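Local coordinates for protein aldehyde dehydrogenase 12 (Zea mays, PDB 6D97) that probably oxidises L-glutamate gamma-semialdehyde to glutamate with NAD+, the last step of proline breakdown in plants, at residues A[134-140]-A[198-202]; A[127-131]-A[145-150]; A[363-369]-A[433-437]; A[63-68]-A[400-405]. All coordinates share one frame; numbering follows the deposited sequence.

Contact 1: A[134-140]-A[198-202]; sequences IQRVSPK and FNFPL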
loop_
_atom_site.group_PDB
_atom_site.type_symbol
_atom_site.label_atom_id
_atom_site.label_comp_id
_atom_site.label_asym_id
_atom_site.label_seq_id
_atom_site.Cartn_x
_atom_site.Cartn_y
_atom_site.Cartn_z
ATOM N N ILE A 134 -17.753 -25.464 -22.629
ATOM C CA ILE A 134 -17.714 -25.798 -21.206
ATOM C C ILE A 134 -18.846 -26.754 -20.860
ATOM O O ILE A 134 -18.655 -27.754 -20.155
ATOM C CB ILE A 134 -17.785 -24.516 -20.353
ATOM C CG1 ILE A 134 -16.464 -23.750 -20.426
ATOM C CG2 ILE A 134 -18.148 -24.836 -18.909
ATOM C CD1 ILE A 134 -16.542 -22.365 -19.818
ATOM N N GLN A 135 -20.046 -26.458 -21.369
ATOM C CA GLN A 135 -21.219 -27.281 -21.090
ATOM C C GLN A 135 -21.036 -28.723 -21.534
ATOM O O GLN A 135 -21.520 -29.641 -20.865
ATOM C CB GLN A 135 -22.447 -26.697 -21.785
ATOM C CG GLN A 135 -23.181 -25.633 -21.018
ATOM C CD GLN A 135 -24.513 -25.298 -21.652
ATOM O OE1 GLN A 135 -24.571 -24.707 -22.727
ATOM N NE2 GLN A 135 -25.594 -25.683 -20.990
ATOM N N ARG A 136 -20.360 -28.947 -22.660
ATOM C CA ARG A 136 -20.261 -30.305 -23.184
ATOM C C ARG A 136 -19.369 -31.191 -22.326
ATOM O O ARG A 136 -19.605 -32.395 -22.232
ATOM C CB ARG A 136 -19.756 -30.288 -24.628
ATOM C CG ARG A 136 -20.661 -29.605 -25.657
ATOM C CD ARG A 136 -22.040 -30.244 -25.754
ATOM N NE ARG A 136 -21.977 -31.690 -25.951
ATOM C CZ ARG A 136 -21.836 -32.289 -27.128
ATOM N NH1 ARG A 136 -21.739 -31.574 -28.238
ATOM N NH2 ARG A 136 -21.787 -33.609 -27.195
ATOM N N VAL A 137 -18.346 -30.629 -21.697
ATOM C CA VAL A 137 -17.374 -31.421 -20.955
ATOM C C VAL A 137 -17.608 -31.359 -19.451
ATOM O O VAL A 137 -17.413 -32.357 -18.758
ATOM C CB VAL A 137 -15.935 -30.993 -21.320
ATOM C CG1 VAL A 137 -15.650 -31.346 -22.752
ATOM C CG2 VAL A 137 -15.742 -29.501 -21.099
ATOM N N SER A 138 -18.005 -30.205 -18.927
ATOM C CA SER A 138 -18.326 -30.036 -17.510
ATOM C C SER A 138 -19.772 -29.569 -17.425
ATOM O O SER A 138 -20.036 -28.367 -17.286
ATOM C CB SER A 138 -17.376 -29.054 -16.826
ATOM O OG SER A 138 -17.680 -28.927 -15.450
ATOM N N PRO A 139 -20.729 -30.497 -17.492
ATOM C CA PRO A 139 -22.138 -30.124 -17.684
ATOM C C PRO A 139 -22.665 -29.212 -16.586
ATOM O O PRO A 139 -22.559 -29.509 -15.393
ATOM C CB PRO A 139 -22.858 -31.478 -17.692
ATOM C CG PRO A 139 -21.808 -32.440 -18.156
ATOM C CD PRO A 139 -20.535 -31.955 -17.535
ATOM N N LYS A 140 -23.227 -28.088 -17.017
ATOM C CA LYS A 140 -23.828 -27.081 -16.156
ATOM C C LYS A 140 -24.728 -26.238 -17.047
ATOM O O LYS A 140 -24.665 -26.325 -18.275
ATOM C CB LYS A 140 -22.762 -26.231 -15.461
ATOM C CG LYS A 140 -21.865 -25.486 -16.431
ATOM C CD LYS A 140 -20.818 -24.657 -15.707
ATOM C CE LYS A 140 -19.676 -25.520 -15.189
ATOM N NZ LYS A 140 -18.587 -24.709 -14.571
ATOM N N PHE A 198 -11.793 -30.510 -12.989
ATOM C CA PHE A 198 -12.751 -30.633 -14.080
ATOM C C PHE A 198 -13.821 -29.549 -14.058
ATOM O O PHE A 198 -14.356 -29.198 -15.116
ATOM C CB PHE A 198 -13.429 -32.005 -14.029
ATOM C CG PHE A 198 -14.514 -32.111 -12.991
ATOM C CD1 PHE A 198 -14.206 -32.456 -11.685
ATOM C CD2 PHE A 198 -15.839 -31.858 -13.319
ATOM C CE1 PHE A 198 -15.195 -32.549 -10.731
ATOM C CE2 PHE A 198 -16.832 -31.948 -12.366
ATOM C CZ PHE A 198 -16.510 -32.294 -11.071
ATOM N N ASN A 199 -14.161 -29.016 -12.883
ATOM C CA ASN A 199 -15.447 -28.336 -12.750
ATOM C C ASN A 199 -15.446 -26.926 -13.331
ATOM O O ASN A 199 -16.502 -26.441 -13.748
ATOM C CB ASN A 199 -15.884 -28.321 -11.284
ATOM C CG ASN A 199 -14.891 -27.631 -10.381
ATOM O OD1 ASN A 199 -13.683 -27.683 -10.602
ATOM N ND2 ASN A 199 -15.402 -26.977 -9.346
ATOM N N PHE A 200 -14.296 -26.253 -13.386
ATOM C CA PHE A 200 -14.185 -24.948 -14.039
ATOM C C PHE A 200 -13.118 -25.053 -15.121
ATOM O O PHE A 200 -11.944 -24.722 -14.888
ATOM C CB PHE A 200 -13.867 -23.842 -13.034
ATOM C CG PHE A 200 -15.014 -23.513 -12.113
ATOM C CD1 PHE A 200 -16.041 -22.680 -12.532
ATOM C CD2 PHE A 200 -15.068 -24.042 -10.832
ATOM C CE1 PHE A 200 -17.099 -22.379 -11.695
ATOM C CE2 PHE A 200 -16.122 -23.742 -9.987
ATOM C CZ PHE A 200 -17.139 -22.912 -10.420
ATOM N N PRO A 201 -13.484 -25.501 -16.325
ATOM C CA PRO A 201 -12.470 -25.793 -17.351
ATOM C C PRO A 201 -11.785 -24.561 -17.922
ATOM O O PRO A 201 -10.784 -24.713 -18.635
ATOM C CB PRO A 201 -13.271 -26.527 -18.439
ATOM C CG PRO A 201 -14.582 -26.899 -17.801
ATOM C CD PRO A 201 -14.842 -25.845 -16.776
ATOM N N LEU A 202 -12.284 -23.358 -17.649
ATOM C CA LEU A 202 -11.692 -22.136 -18.179
ATOM C C LEU A 202 -11.209 -21.195 -17.088
ATOM O O LEU A 202 -10.045 -20.778 -17.104
ATOM C CB LEU A 202 -12.703 -21.406 -19.077
ATOM C CG LEU A 202 -12.216 -20.078 -19.662
ATOM C CD1 LEU A 202 -11.130 -20.328 -20.700
ATOM C CD2 LEU A 202 -13.367 -19.294 -20.263
#
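K140 reaches from just beyond helix 124-137 to the loop that leaves strand 191-196 of the Rossmann-type NAD-binding sheet, and its NZ donates to the carbonyl O of N199 at 2.8 Å. The ammonium sits nearly straight out from that carbonyl, with a C=O...NZ angle of 165°. The lysine chain, bent at chi3 (77°), runs at about a right angle to F200 and brings NZ to 3.8 Å from F200 CD1, oblique to the ring. E148 of helix 142-157 makes a salt bridge to the same nitrogen, so two acceptors fix its position. With a methionine in place of K140, N199 O would probably lose its charged donor and E148 its cationic mate.

S138, the first residue past the helix, turns its side chain to the same loop. CB rests 3.7 Å from P201 CG, while OG, trans to the amide nitrogen (chi1 -179°), comes within 3.2 Å of N199 O. Further back, I134 forks: CG2 meets P201 CD at 4.1 Å, and CD1 packs crosswise on L202 CB. F198 touches the bound NAD, and over the centre of one face of its ring sits N199 CB, 3.9 Å above the plane.

Contact 2: A[127-131]-A[145-150]; sequences LDFFA and ALAEVQ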
loop_
_atom_site.group_PDB
_atom_site.type_symbol
_atom_site.label_atom_id
_atom_site.label_comp_id
_atom_site.label_asym_id
_atom_site.label_seq_id
_atom_site.Cartn_x
_atom_site.Cartn_y
_atom_site.Cartn_z
ATOM N N LEU A 127 -17.919 -15.693 -26.602
ATOM C CA LEU A 127 -18.558 -16.022 -25.331
ATOM C C LEU A 127 -19.400 -17.281 -25.465
ATOM O O LEU A 127 -19.259 -18.231 -24.686
ATOM C CB LEU A 127 -19.435 -14.857 -24.860
ATOM C CG LEU A 127 -18.874 -13.585 -24.225
ATOM C CD1 LEU A 127 -19.947 -12.511 -24.189
ATOM C CD2 LEU A 127 -18.365 -13.864 -22.823
ATOM N N ASP A 128 -20.283 -17.302 -26.464
ATOM C CA ASP A 128 -21.166 -18.443 -26.654
ATOM C C ASP A 128 -20.378 -19.709 -26.973
ATOM O O ASP A 128 -20.705 -20.794 -26.479
ATOM C CB ASP A 128 -22.169 -18.126 -27.760
ATOM C CG ASP A 128 -23.147 -19.247 -27.993
ATOM O OD1 ASP A 128 -23.991 -19.493 -27.107
ATOM O OD2 ASP A 128 -23.071 -19.882 -29.062
ATOM N N PHE A 129 -19.331 -19.584 -27.792
ATOM C CA PHE A 129 -18.485 -20.728 -28.115
ATOM C C PHE A 129 -17.921 -21.370 -26.853
ATOM O O PHE A 129 -18.039 -22.583 -26.650
ATOM C CB PHE A 129 -17.356 -20.285 -29.048
ATOM C CG PHE A 129 -16.275 -21.310 -29.230
ATOM C CD1 PHE A 129 -16.390 -22.293 -30.197
ATOM C CD2 PHE A 129 -15.133 -21.277 -28.443
ATOM C CE1 PHE A 129 -15.395 -23.236 -30.372
ATOM C CE2 PHE A 129 -14.134 -22.216 -28.610
ATOM C CZ PHE A 129 -14.263 -23.198 -29.578
ATOM N N PHE A 130 -17.316 -20.560 -25.983
ATOM C CA PHE A 130 -16.694 -21.108 -24.782
ATOM C C PHE A 130 -17.738 -21.602 -23.786
ATOM O O PHE A 130 -17.531 -22.622 -23.123
ATOM C CB PHE A 130 -15.777 -20.066 -24.142
ATOM C CG PHE A 130 -14.386 -20.068 -24.707
ATOM C CD1 PHE A 130 -13.515 -21.109 -24.425
ATOM C CD2 PHE A 130 -13.953 -19.038 -25.527
ATOM C CE1 PHE A 130 -12.236 -21.120 -24.939
ATOM C CE2 PHE A 130 -12.672 -19.040 -26.041
ATOM C CZ PHE A 130 -11.814 -20.084 -25.750
ATOM N N ALA A 131 -18.864 -20.894 -23.667
ATOM C CA ALA A 131 -19.926 -21.353 -22.778
ATOM C C ALA A 131 -20.458 -22.712 -23.213
ATOM O O ALA A 131 -20.665 -23.603 -22.383
ATOM C CB ALA A 131 -21.053 -20.325 -22.733
ATOM N N ALA A 145 -22.139 -21.624 -17.285
ATOM C CA ALA A 145 -20.989 -21.687 -18.183
ATOM C C ALA A 145 -20.627 -20.307 -18.714
ATOM O O ALA A 145 -19.443 -19.985 -18.869
ATOM C CB ALA A 145 -21.276 -22.643 -19.340
ATOM N N LEU A 146 -21.634 -19.485 -19.013
ATOM C CA LEU A 146 -21.367 -18.122 -19.456
ATOM C C LEU A 146 -20.685 -17.317 -18.359
ATOM O O LEU A 146 -19.773 -16.528 -18.635
ATOM C CB LEU A 146 -22.672 -17.447 -19.884
ATOM C CG LEU A 146 -22.559 -16.059 -20.513
ATOM C CD1 LEU A 146 -21.893 -16.165 -21.872
ATOM C CD2 LEU A 146 -23.928 -15.409 -20.643
ATOM N N ALA A 147 -21.108 -17.509 -17.106
ATOM C CA ALA A 147 -20.502 -16.778 -15.997
ATOM C C ALA A 147 -19.012 -17.066 -15.900
ATOM O O ALA A 147 -18.224 -16.189 -15.529
ATOM C CB ALA A 147 -21.196 -17.131 -14.682
ATOM N N GLU A 148 -18.605 -18.293 -16.229
ATOM C CA GLU A 148 -17.184 -18.620 -16.235
ATOM C C GLU A 148 -16.441 -17.794 -17.275
ATOM O O GLU A 148 -15.354 -17.272 -17.005
ATOM C CB GLU A 148 -16.992 -20.114 -16.500
ATOM C CG GLU A 148 -16.134 -20.824 -15.473
ATOM C CD GLU A 148 -15.738 -22.221 -15.907
ATOM O OE1 GLU A 148 -14.550 -22.425 -16.248
ATOM O OE2 GLU A 148 -16.616 -23.112 -15.903
ATOM N N VAL A 149 -17.022 -17.649 -18.466
ATOM C CA VAL A 149 -16.373 -16.863 -19.506
ATOM C C VAL A 149 -16.371 -15.385 -19.139
ATOM O O VAL A 149 -15.400 -14.666 -19.407
ATOM C CB VAL A 149 -17.055 -17.105 -20.862
ATOM C CG1 VAL A 149 -16.175 -16.588 -21.980
ATOM C CG2 VAL A 149 -17.349 -18.583 -21.044
ATOM N N GLN A 150 -17.454 -14.907 -18.524
ATOM C CA GLN A 150 -17.543 -13.498 -18.156
ATOM C C GLN A 150 -16.496 -13.139 -17.108
ATOM O O GLN A 150 -15.831 -12.100 -17.209
ATOM C CB GLN A 150 -18.950 -13.180 -17.653
ATOM C CG GLN A 150 -19.977 -13.039 -18.760
ATOM C CD GLN A 150 -21.403 -13.101 -18.248
ATOM O OE1 GLN A 150 -21.677 -13.708 -17.211
ATOM N NE2 GLN A 150 -22.320 -12.467 -18.973
#
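Helices 124-137 and 142-157 come together at A131 and A145, whose CA atoms are 4.7 Å apart, and splay from there: over the two short segments the axes pass at 8.5 Å with their directions 123° apart, a steep crossing rather than a true antiparallel pair. Small side chains permit the approach. A145 CB lies 3.2 Å from A131 O, and A131 CB rests on the backbone N of L146, at 3.9 Å.

V149 is the knob of the interface. It enters the hole formed by L127, F130 and A131, with I134 one turn on as the fourth side, in knobs-into-holes fashion. Its CG1, which the first torsion (chi1 -165°) sets trans to the amide nitrogen, meets L127 CD2 at 3.6 Å as the two side chains pass obliquely. CG2 lies against F130 CB at 3.8 Å and the backbone N of A131. Only the base of F130 joins in; its ring leads away and lays one face against F129 CD2. L146 closes the flank, its CD1 4.1 Å from L127 CB.

No polar bond joins the two segments; apolar groups meet each other or the partner's backbone. Behind them, F130 continues onto M234 and L237 of helix 229-240, and L121 of helix 105-121 touches both F130 and V149, so this helix pair packs against two further helices.

Contact 3: A[363-369]-A[433-437]; sequences IGPVLTV and IFGPF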
loop_
_atom_site.group_PDB
_atom_site.type_symbol
_atom_site.label_atom_id
_atom_site.label_comp_id
_atom_site.label_asym_id
_atom_site.label_seq_id
_atom_site.Cartn_x
_atom_site.Cartn_y
_atom_site.Cartn_z
ATOM N N ILE A 363 -29.903 -29.446 -13.219
ATOM C CA ILE A 363 -29.375 -30.622 -12.541
ATOM C C ILE A 363 -28.733 -31.466 -13.632
ATOM O O ILE A 363 -29.130 -31.395 -14.799
ATOM C CB ILE A 363 -30.457 -31.420 -11.773
ATOM C CG1 ILE A 363 -29.818 -32.450 -10.832
ATOM C CG2 ILE A 363 -31.393 -32.125 -12.739
ATOM C CD1 ILE A 363 -29.094 -31.848 -9.656
ATOM N N GLY A 364 -27.717 -32.244 -13.272
ATOM C CA GLY A 364 -27.039 -33.020 -14.282
ATOM C C GLY A 364 -25.999 -34.003 -13.792
ATOM O O GLY A 364 -25.911 -34.329 -12.603
ATOM N N PRO A 365 -25.188 -34.500 -14.730
ATOM C CA PRO A 365 -24.164 -35.495 -14.388
ATOM C C PRO A 365 -23.217 -34.985 -13.311
ATOM O O PRO A 365 -22.902 -33.795 -13.237
ATOM C CB PRO A 365 -23.429 -35.720 -15.716
ATOM C CG PRO A 365 -24.376 -35.248 -16.769
ATOM C CD PRO A 365 -25.152 -34.131 -16.154
ATOM N N VAL A 366 -22.781 -35.910 -12.459
ATOM C CA VAL A 366 -21.862 -35.631 -11.361
ATOM C C VAL A 366 -20.596 -36.419 -11.661
ATOM O O VAL A 366 -20.562 -37.647 -11.505
ATOM C CB VAL A 366 -22.451 -36.009 -10.000
ATOM C CG1 VAL A 366 -21.464 -35.691 -8.904
ATOM C CG2 VAL A 366 -23.764 -35.276 -9.780
ATOM N N LEU A 367 -19.546 -35.715 -12.084
ATOM C CA LEU A 367 -18.441 -36.373 -12.770
ATOM C C LEU A 367 -17.514 -37.139 -11.834
ATOM O O LEU A 367 -16.730 -37.966 -12.311
ATOM C CB LEU A 367 -17.636 -35.345 -13.572
ATOM C CG LEU A 367 -18.359 -34.610 -14.706
ATOM C CD1 LEU A 367 -17.369 -34.061 -15.724
ATOM C CD2 LEU A 367 -19.378 -35.517 -15.375
ATOM N N THR A 368 -17.578 -36.903 -10.520
ATOM C CA THR A 368 -16.651 -37.562 -9.609
ATOM C C THR A 368 -17.330 -38.293 -8.456
ATOM O O THR A 368 -16.628 -38.804 -7.575
ATOM C CB THR A 368 -15.633 -36.561 -9.045
ATOM O OG1 THR A 368 -16.319 -35.514 -8.349
ATOM C CG2 THR A 368 -14.793 -35.971 -10.162
ATOM N N VAL A 369 -18.661 -38.364 -8.422
ATOM C CA VAL A 369 -19.367 -39.155 -7.417
ATOM C C VAL A 369 -20.485 -39.912 -8.120
ATOM O O VAL A 369 -21.327 -39.301 -8.786
ATOM C CB VAL A 369 -19.951 -38.300 -6.275
ATOM C CG1 VAL A 369 -20.399 -39.192 -5.116
ATOM C CG2 VAL A 369 -18.949 -37.270 -5.797
ATOM N N ILE A 433 -19.311 -34.145 -0.372
ATOM C CA ILE A 433 -19.891 -34.876 -1.492
ATOM C C ILE A 433 -19.944 -33.904 -2.664
ATOM O O ILE A 433 -20.760 -32.963 -2.676
ATOM C CB ILE A 433 -21.283 -35.434 -1.173
ATOM C CG1 ILE A 433 -21.325 -35.994 0.253
ATOM C CG2 ILE A 433 -21.696 -36.522 -2.176
ATOM C CD1 ILE A 433 -20.462 -37.251 0.468
ATOM N N PHE A 434 -19.086 -34.119 -3.666
ATOM C CA PHE A 434 -18.971 -33.192 -4.789
ATOM C C PHE A 434 -20.133 -33.452 -5.749
ATOM O O PHE A 434 -19.966 -33.826 -6.910
ATOM C CB PHE A 434 -17.615 -33.293 -5.470
ATOM C CG PHE A 434 -17.124 -31.968 -6.003
ATOM C CD1 PHE A 434 -16.946 -30.894 -5.137
ATOM C CD2 PHE A 434 -16.884 -31.772 -7.345
ATOM C CE1 PHE A 434 -16.531 -29.660 -5.617
ATOM C CE2 PHE A 434 -16.466 -30.540 -7.820
ATOM C CZ PHE A 434 -16.295 -29.489 -6.952
ATOM N N GLY A 435 -21.348 -33.235 -5.224
ATOM C CA GLY A 435 -22.587 -33.430 -5.937
ATOM C C GLY A 435 -23.698 -32.598 -5.337
ATOM O O GLY A 435 -23.488 -31.842 -4.383
ATOM N N PRO A 436 -24.927 -32.737 -5.876
ATOM C CA PRO A 436 -26.057 -31.916 -5.380
ATOM C C PRO A 436 -26.619 -32.481 -4.071
ATOM O O PRO A 436 -27.630 -33.189 -4.027
ATOM C CB PRO A 436 -27.064 -32.003 -6.531
ATOM C CG PRO A 436 -26.663 -33.268 -7.356
ATOM C CD PRO A 436 -25.372 -33.806 -6.787
ATOM N N PHE A 437 -25.954 -32.139 -2.969
ATOM C CA PHE A 437 -26.241 -32.771 -1.686
ATOM C C PHE A 437 -25.791 -31.836 -0.575
ATOM O O PHE A 437 -24.654 -31.342 -0.596
ATOM C CB PHE A 437 -25.547 -34.135 -1.551
ATOM C CG PHE A 437 -25.910 -34.891 -0.296
ATOM C CD1 PHE A 437 -25.273 -34.623 0.904
ATOM C CD2 PHE A 437 -26.905 -35.854 -0.307
ATOM C CE1 PHE A 437 -25.624 -35.306 2.066
ATOM C CE2 PHE A 437 -27.250 -36.536 0.862
ATOM C CZ PHE A 437 -26.611 -36.255 2.037
HETATM O O HOH W 1 -18.451 -34.348 -9.106
#
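The carbonyl O of F434 takes a hydrogen bond from a water at 2.7 Å, and that same water accepts from T368 OG1 at 2.5 Å, a rather short distance. The water thus bridges two loops, one of them carrying T368, which lines the NAD pocket and touches the bound cofactor. T368 OG1 occupies the position between the backbone N and the carbonyl carbon (chi1 59°), from which it also stands 3.9 Å from F434 CB.

Two valine methyls also approach this carbonyl. V366 CG1 comes to 3.1 Å from F434 O, a tight fit, and V369 CG2 approaches it at 3.8 Å. V366 sends its other methyl, CG2, to P436 CD at 3.7 Å, so its two methyls lie side by side along the chain, CG1 also touching G435 CA. A side chain at G435 would probably be tight against V366 CG1 and collide with P436 CD. I363 extends its CD1 crosswise onto P436 CG at 3.6 Å, and at the opposite end V369 CG1 meets I433 CG2, also crosswise, at 4.2 Å.

The Ile-Phe-Gly-Pro run is a signature of the aldehyde dehydrogenase family. Here it is kinked by two inverse gamma turns, centred on F434 and P436. It feeds directly into strand 437-443, and P436 is hydrogen-bonded through its backbone to T411 of the neighbouring strand 411-414. The other loop leads into helix 371-382, where M374 touches both V369 and I433.

Contact 4: A[63-68]-A[400-405]; sequences VDPLNG and SIPKIY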
loop_
_atom_site.group_PDB
_atom_site.type_symbol
_atom_site.label_atom_id
_atom_site.label_comp_id
_atom_site.label_asym_id
_atom_site.label_seq_id
_atom_site.Cartn_x
_atom_site.Cartn_y
_atom_site.Cartn_z
ATOM N N VAL A 63 -15.653 -39.752 -22.540
ATOM C CA VAL A 63 -17.037 -40.006 -22.922
ATOM C C VAL A 63 -17.879 -38.773 -22.635
ATOM O O VAL A 63 -17.612 -37.999 -21.709
ATOM C CB VAL A 63 -17.617 -41.253 -22.219
ATOM C CG1 VAL A 63 -16.949 -42.517 -22.745
ATOM C CG2 VAL A 63 -17.487 -41.136 -20.710
ATOM N N ASP A 64 -18.901 -38.588 -23.464
ATOM C CA ASP A 64 -19.877 -37.520 -23.276
ATOM C C ASP A 64 -20.645 -37.775 -21.986
ATOM O O ASP A 64 -21.289 -38.825 -21.857
ATOM C CB ASP A 64 -20.824 -37.460 -24.478
ATOM C CG ASP A 64 -21.790 -36.277 -24.432
ATOM O OD1 ASP A 64 -22.180 -35.828 -23.333
ATOM O OD2 ASP A 64 -22.177 -35.799 -25.520
ATOM N N PRO A 65 -20.617 -36.856 -21.018
ATOM C CA PRO A 65 -21.309 -37.107 -19.742
ATOM C C PRO A 65 -22.810 -37.278 -19.877
ATOM O O PRO A 65 -23.439 -37.754 -18.923
ATOM C CB PRO A 65 -20.973 -35.865 -18.906
ATOM C CG PRO A 65 -19.762 -35.274 -19.560
ATOM C CD PRO A 65 -19.925 -35.557 -21.021
ATOM N N LEU A 66 -23.405 -36.904 -21.009
ATOM C CA LEU A 66 -24.848 -37.008 -21.180
ATOM C C LEU A 66 -25.281 -38.299 -21.855
ATOM O O LEU A 66 -26.451 -38.679 -21.727
ATOM C CB LEU A 66 -25.385 -35.823 -21.991
ATOM C CG LEU A 66 -25.495 -34.450 -21.322
ATOM C CD1 LEU A 66 -26.132 -33.453 -22.276
ATOM C CD2 LEU A 66 -26.304 -34.539 -20.042
ATOM N N ASN A 67 -24.379 -38.985 -22.566
ATOM C CA ASN A 67 -24.802 -40.187 -23.276
ATOM C C ASN A 67 -23.742 -41.275 -23.415
ATOM O O ASN A 67 -24.072 -42.340 -23.941
ATOM C CB ASN A 67 -25.335 -39.797 -24.668
ATOM C CG ASN A 67 -24.314 -39.046 -25.499
ATOM O OD1 ASN A 67 -23.114 -39.295 -25.403
ATOM N ND2 ASN A 67 -24.789 -38.119 -26.325
ATOM N N GLY A 68 -22.497 -41.066 -22.985
ATOM C CA GLY A 68 -21.484 -42.103 -23.049
ATOM C C GLY A 68 -20.709 -42.192 -24.347
ATOM O O GLY A 68 -19.799 -43.025 -24.445
ATOM N N SER A 400 -29.416 -40.817 -20.139
ATOM C CA SER A 400 -28.405 -41.702 -20.707
ATOM C C SER A 400 -27.021 -41.408 -20.133
ATOM O O SER A 400 -26.006 -41.647 -20.789
ATOM C CB SER A 400 -28.386 -41.594 -22.233
ATOM O OG SER A 400 -29.584 -42.092 -22.809
ATOM N N ILE A 401 -26.968 -40.884 -18.912
ATOM C CA ILE A 401 -25.705 -40.561 -18.254
ATOM C C ILE A 401 -24.991 -41.862 -17.906
ATOM O O ILE A 401 -25.552 -42.700 -17.184
ATOM C CB ILE A 401 -25.937 -39.687 -17.012
ATOM C CG1 ILE A 401 -26.656 -38.400 -17.414
ATOM C CG2 ILE A 401 -24.621 -39.355 -16.324
ATOM C CD1 ILE A 401 -27.225 -37.618 -16.249
ATOM N N PRO A 402 -23.776 -42.082 -18.412
ATOM C CA PRO A 402 -23.063 -43.328 -18.110
ATOM C C PRO A 402 -22.859 -43.490 -16.613
ATOM O O PRO A 402 -22.733 -42.514 -15.871
ATOM C CB PRO A 402 -21.729 -43.163 -18.848
ATOM C CG PRO A 402 -21.580 -41.692 -19.042
ATOM C CD PRO A 402 -22.970 -41.169 -19.237
ATOM N N LYS A 403 -22.831 -44.749 -16.170
ATOM C CA LYS A 403 -22.893 -45.028 -14.741
ATOM C C LYS A 403 -21.642 -44.585 -13.992
ATOM O O LYS A 403 -21.675 -44.524 -12.758
ATOM C CB LYS A 403 -23.151 -46.518 -14.509
ATOM C CG LYS A 403 -24.528 -46.983 -14.973
ATOM C CD LYS A 403 -25.642 -46.354 -14.146
ATOM C CE LYS A 403 -25.920 -47.156 -12.884
ATOM N NZ LYS A 403 -26.671 -46.357 -11.872
ATOM N N ILE A 404 -20.549 -44.268 -14.693
ATOM C CA ILE A 404 -19.385 -43.713 -14.010
ATOM C C ILE A 404 -19.706 -42.363 -13.390
ATOM O O ILE A 404 -19.018 -41.927 -12.462
ATOM C CB ILE A 404 -18.170 -43.576 -14.958
ATOM C CG1 ILE A 404 -18.564 -42.866 -16.257
ATOM C CG2 ILE A 404 -17.510 -44.929 -15.207
ATOM C CD1 ILE A 404 -17.382 -42.278 -17.009
ATOM N N TYR A 405 -20.735 -41.684 -13.885
ATOM C CA TYR A 405 -21.124 -40.371 -13.399
ATOM C C TYR A 405 -22.438 -40.473 -12.640
ATOM O O TYR A 405 -23.322 -41.253 -13.009
ATOM C CB TYR A 405 -21.261 -39.381 -14.557
ATOM C CG TYR A 405 -19.977 -39.180 -15.330
ATOM C CD1 TYR A 405 -18.741 -39.256 -14.693
ATOM C CD2 TYR A 405 -19.995 -38.926 -16.697
ATOM C CE1 TYR A 405 -17.562 -39.072 -15.391
ATOM C CE2 TYR A 405 -18.820 -38.748 -17.404
ATOM C CZ TYR A 405 -17.609 -38.822 -16.744
ATOM O OH TYR A 405 -16.442 -38.643 -17.442
HETATM O O HOH W 2 -16.487 -37.051 -19.493
HETATM O O HOH W 3 -28.772 -37.915 -20.759
#
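Y405 runs outward along the flank of P65, where the loop between strands 60-63 and 70-74 meets that between strands 388-391 and 411-414. Its CB points toward the 63-68 loop; along one edge of the ring, CD2 lies 3.8 Å from P65 CA, close to the ring plane, and CE2 meets P65 CB at 3.9 Å. At the tip, OH is hydrogen-bonded to a water at 2.6 Å, which donates to V63 O. I404 CD1 lies over one face, toward the rim, and also meets V63 CG2 end to end at 3.9 Å.

P402 opens a type I beta turn that ends at Y405. I401 CG2 rests 3.3 Å from P65 O, and P402 CD approaches that oxygen at 3.5 Å, while P402 CG faces D64 O and G68 CA. An alanine at P402 would probably open a gap against D64 O and G68. D64 OD1 accepts from L66 N in an Asx turn.

N67 CA makes a C-H...O contact with S400 O, at 3.1 Å. A second water joins L66 O to S400 N. Apart from the facing, non-bonding oxygens of L66 and S400, direct contact is mostly carbon on carbon or carbonyl; water carries the polar links.

Contacts 1, 3 and 4 touch one another, and contact 2 is attached through contact 1; contacts 1 and 3 border the NAD. F198 of contact 1 touches the cofactor, as does T368 of contact 3, and T368 CG2 lies 3.5 Å from F198 CE1. Contact 2 stands behind contact 1 on the same helix 124-137, and E148 ties them, its OE2 2.9 Å from K140 NZ and its OE1 2.8 Å from L202 N. Contact 4 joins contact 1 through the R136 NH2 to D64 OD2 salt bridge, at 2.8 Å, and rests on contact 3 where Y405 packs against L367. Contacts 2 and 4, about 23 Å apart between centres, do not touch.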